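Local structure of flagellar hook protein FlgE (Caulobacter crescentus CB15, 5AY6) at residues 106-109 / 110-113; 38-41 / 42-46. The protein builds, as a subunit, the hook of the bacterial flagellum, which probably acts as a universal joint, this chain being a middle portion of the protein. All coordinates share one frame; numbering follows the deposited sequence.

Contact 1. Residues 106-109 / 110-113; sequences TGSM and TTTR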
# COMPACT_ATOMS: atom_id res chain seq x y z
N THR A 106 -22.85 -3.06 -9.42
CA THR A 106 -23.79 -4.00 -8.82
C THR A 106 -23.11 -5.33 -8.52
O THR A 106 -23.07 -6.23 -9.36
CB THR A 106 -25.01 -4.22 -9.75
OG1 THR A 106 -25.56 -2.96 -10.12
CG2 THR A 106 -26.07 -5.05 -9.04
N GLY A 107 -22.58 -5.44 -7.30
CA GLY A 107 -21.87 -6.63 -6.88
C GLY A 107 -22.81 -7.78 -6.55
O GLY A 107 -24.02 -7.62 -6.52
N SER A 108 -22.22 -8.94 -6.29
CA SER A 108 -22.98 -10.13 -5.93
C SER A 108 -22.14 -11.05 -5.06
O SER A 108 -20.92 -11.11 -5.22
CB SER A 108 -23.46 -10.88 -7.18
OG SER A 108 -23.85 -12.21 -6.86
N MET A 109 -22.78 -11.77 -4.15
CA MET A 109 -22.09 -12.74 -3.31
C MET A 109 -21.68 -13.99 -4.10
O MET A 109 -20.80 -14.74 -3.66
CB MET A 109 -22.95 -13.15 -2.11
CG MET A 109 -23.26 -12.02 -1.15
SD MET A 109 -21.78 -11.32 -0.39
CE MET A 109 -21.11 -12.76 0.43
N THR A 110 -22.31 -14.21 -5.25
CA THR A 110 -22.09 -15.46 -5.98
C THR A 110 -21.55 -15.27 -7.41
O THR A 110 -20.94 -16.19 -7.96
CB THR A 110 -23.39 -16.28 -6.06
OG1 THR A 110 -24.45 -15.46 -6.57
CG2 THR A 110 -23.77 -16.81 -4.68
N THR A 111 -21.80 -14.11 -8.00
CA THR A 111 -21.40 -13.87 -9.39
C THR A 111 -20.74 -12.51 -9.63
O THR A 111 -20.72 -11.65 -8.75
CB THR A 111 -22.61 -13.97 -10.35
OG1 THR A 111 -23.53 -12.90 -10.09
CG2 THR A 111 -23.32 -15.30 -10.22
N THR A 112 -20.20 -12.35 -10.83
CA THR A 112 -19.91 -11.03 -11.37
C THR A 112 -20.42 -10.97 -12.81
O THR A 112 -20.38 -11.98 -13.52
CB THR A 112 -18.41 -10.67 -11.35
OG1 THR A 112 -18.23 -9.34 -11.86
CG2 THR A 112 -17.60 -11.63 -12.22
N ARG A 113 -20.89 -9.81 -13.23
CA ARG A 113 -21.19 -9.60 -14.64
C ARG A 113 -19.87 -9.53 -15.40
O ARG A 113 -18.85 -9.11 -14.84
CB ARG A 113 -22.00 -8.31 -14.86
CG ARG A 113 -23.39 -8.35 -14.25
CD ARG A 113 -24.24 -7.14 -14.67
NE ARG A 113 -23.83 -5.90 -14.01
CZ ARG A 113 -24.47 -4.74 -14.13
NH1 ARG A 113 -25.55 -4.66 -14.90
NH2 ARG A 113 -24.03 -3.66 -13.49
O HOH W 1 -21.55 -7.94 -10.68
O HOH W 2 -19.68 -9.46 -7.62
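S108 turns its hydroxymethyl group inward across the bend, toward the residues that follow it. CB lies against the backbone of T111, 3.3 Å from T111 O, and has T111 OG1 beside it at 3.5 Å. At the tip, OG accepts two backbone N-H groups: T110 N at 3.0 Å, nearly straight (162° at the hydrogen), and T111 N, also at 3.0 Å. The torsion explains the reach: with OG opposite the backbone N (chi1 163°), the oxygen sits beside the serine's own carbonyl carbon and faces the amides next in sequence. T110 OG1 stands a looser 3.3 Å from S108 OG, at best a weak bond whose proton may go elsewhere. The grip of a serine oxygen on the amide two residues on is an ST turn, here extended to the third; it reverses the chain within the third domain of FlgE, where the loop after strand 92-99 runs into the short strand 111-113, which pairs antiparallel with 120-122. Had this serine been an alanine, the amides of T110 and T111 would probably lose their shared acceptor, leaving the bend freer to shift. Past the turn the two arms are bridged by water. One molecule accepts from S108 N and lies 2.7 Å from T111 O, to which it can donate; a second, 2.6 Å from T106 O, accepts from R113 N. Farther from the bend, T106 and R113 merely approach: NH2 of R113 passes obliquely 3.8 Å from T106 OG1. Each polar group has its partner elsewhere, R113 in a salt bridge with D98 and T106 OG1 on the carbonyl of P104, while D98 also accepts the backbone N-H of T106.

Contact 2. Residues 38-41 / 42-46; sequences VVDS and ATNSH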
# COMPACT_ATOMS: atom_id res chain seq x y z
N VAL A 38 -14.05 -21.62 -17.72
CA VAL A 38 -15.10 -21.02 -16.92
C VAL A 38 -16.31 -20.74 -17.81
O VAL A 38 -16.23 -19.91 -18.72
CB VAL A 38 -14.63 -19.72 -16.26
CG1 VAL A 38 -15.77 -19.05 -15.51
CG2 VAL A 38 -13.45 -19.99 -15.33
N VAL A 39 -17.41 -21.44 -17.55
CA VAL A 39 -18.63 -21.27 -18.34
C VAL A 39 -19.49 -20.14 -17.80
O VAL A 39 -19.79 -20.10 -16.61
CB VAL A 39 -19.45 -22.57 -18.36
CG1 VAL A 39 -20.74 -22.38 -19.16
CG2 VAL A 39 -18.62 -23.71 -18.94
N ASP A 40 -19.87 -19.21 -18.67
CA ASP A 40 -20.72 -18.09 -18.25
C ASP A 40 -22.19 -18.45 -18.40
O ASP A 40 -22.53 -19.52 -18.91
CB ASP A 40 -20.39 -16.80 -19.02
CG ASP A 40 -20.60 -16.92 -20.53
OD1 ASP A 40 -21.50 -17.65 -20.99
OD2 ASP A 40 -19.85 -16.24 -21.28
N SER A 41 -23.06 -17.54 -17.98
CA SER A 41 -24.50 -17.81 -17.97
C SER A 41 -25.08 -17.95 -19.38
O SER A 41 -26.22 -18.37 -19.55
CB SER A 41 -25.23 -16.70 -17.21
OG SER A 41 -24.93 -15.42 -17.73
N ALA A 42 -24.28 -17.61 -20.39
CA ALA A 42 -24.69 -17.78 -21.79
C ALA A 42 -24.04 -19.02 -22.41
O ALA A 42 -23.96 -19.13 -23.64
CB ALA A 42 -24.34 -16.54 -22.60
N THR A 43 -23.59 -19.93 -21.55
CA THR A 43 -22.97 -21.20 -21.92
C THR A 43 -21.64 -21.06 -22.67
O THR A 43 -21.12 -22.04 -23.21
CB THR A 43 -23.91 -22.08 -22.78
OG1 THR A 43 -23.99 -21.56 -24.12
CG2 THR A 43 -25.30 -22.14 -22.17
N ASN A 44 -21.07 -19.86 -22.69
CA ASN A 44 -19.77 -19.65 -23.31
C ASN A 44 -18.64 -19.88 -22.32
O ASN A 44 -18.72 -19.46 -21.17
CB ASN A 44 -19.68 -18.24 -23.90
CG ASN A 44 -20.72 -17.99 -24.97
OD1 ASN A 44 -21.03 -18.88 -25.76
ND2 ASN A 44 -21.26 -16.78 -25.00
N SER A 45 -17.58 -20.56 -22.76
CA SER A 45 -16.45 -20.87 -21.89
C SER A 45 -15.31 -19.88 -22.07
O SER A 45 -15.08 -19.38 -23.17
CB SER A 45 -15.93 -22.29 -22.16
OG SER A 45 -14.96 -22.27 -23.19
N HIS A 46 -14.59 -19.61 -20.99
CA HIS A 46 -13.47 -18.68 -21.03
C HIS A 46 -12.26 -19.21 -20.26
O HIS A 46 -12.39 -20.08 -19.40
CB HIS A 46 -13.85 -17.32 -20.43
CG HIS A 46 -15.18 -16.79 -20.90
ND1 HIS A 46 -15.28 -15.79 -21.83
CD2 HIS A 46 -16.44 -17.12 -20.54
CE1 HIS A 46 -16.57 -15.52 -22.04
NE2 HIS A 46 -17.28 -16.32 -21.27
O HOH W 3 -20.72 -14.86 -23.43
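D40 folds its carboxylate over the hairpin turn, bringing OD2 within 3.3 Å of N44 CB and OD1 between two backbone amides. A42 N and N44 N each bond OD1 at 2.8 Å, arriving from opposite faces of the carboxylate; the bond to A42 makes an Asx turn. The other oxygen, OD2, takes H46 NE2 at 2.6 Å along an almost linear bond (174°) that lies in the imidazole plane but rises above the carboxylate plane. CG of D40 sits between the backbone N and the carbonyl carbon (chi1 61°), which swings the acid across toward the returning strand. This is a beta hairpin of strands 24-39 and 45-53, closed by a type I turn from D40 to T43 with a G1 bulge: T43 N bonds D40 O at 2.9 Å, T43 takes the positive phi of 65°, and D40 N bonds N44 O. Below it V38 and H46 form a hydrogen-bonded pair. A water donates to D40 OD2 and accepts from N44 ND2. H46 ND1 bonds E73 in turn, and acids at both nitrogens would probably favour a positively charged ring, whose edge also brings CD2 to 3.3 Å from V38 O.

Overall arrangement
The two contacts are both chain reversals in the same FlgE domain, in series along the sequence, with centres 15 Å apart and nearest atoms about 7 Å apart. Contact 1 is a surface bend held by a serine hydroxyl and backbone amides, its arms spanned largely by water; its one charged side chain, R113, pairs with D98 outside it. Contact 2 is partly buried and adds an acid-histidine hydrogen bond, probably with some ionic character, to the backbone bonds of a hairpin. Strand 120-122 serves both: it pairs with 111-113 through V121 and T112, touches T111 through T120, and on the hairpin side bonds S41 through T120 and packs V121 against V38 and D40.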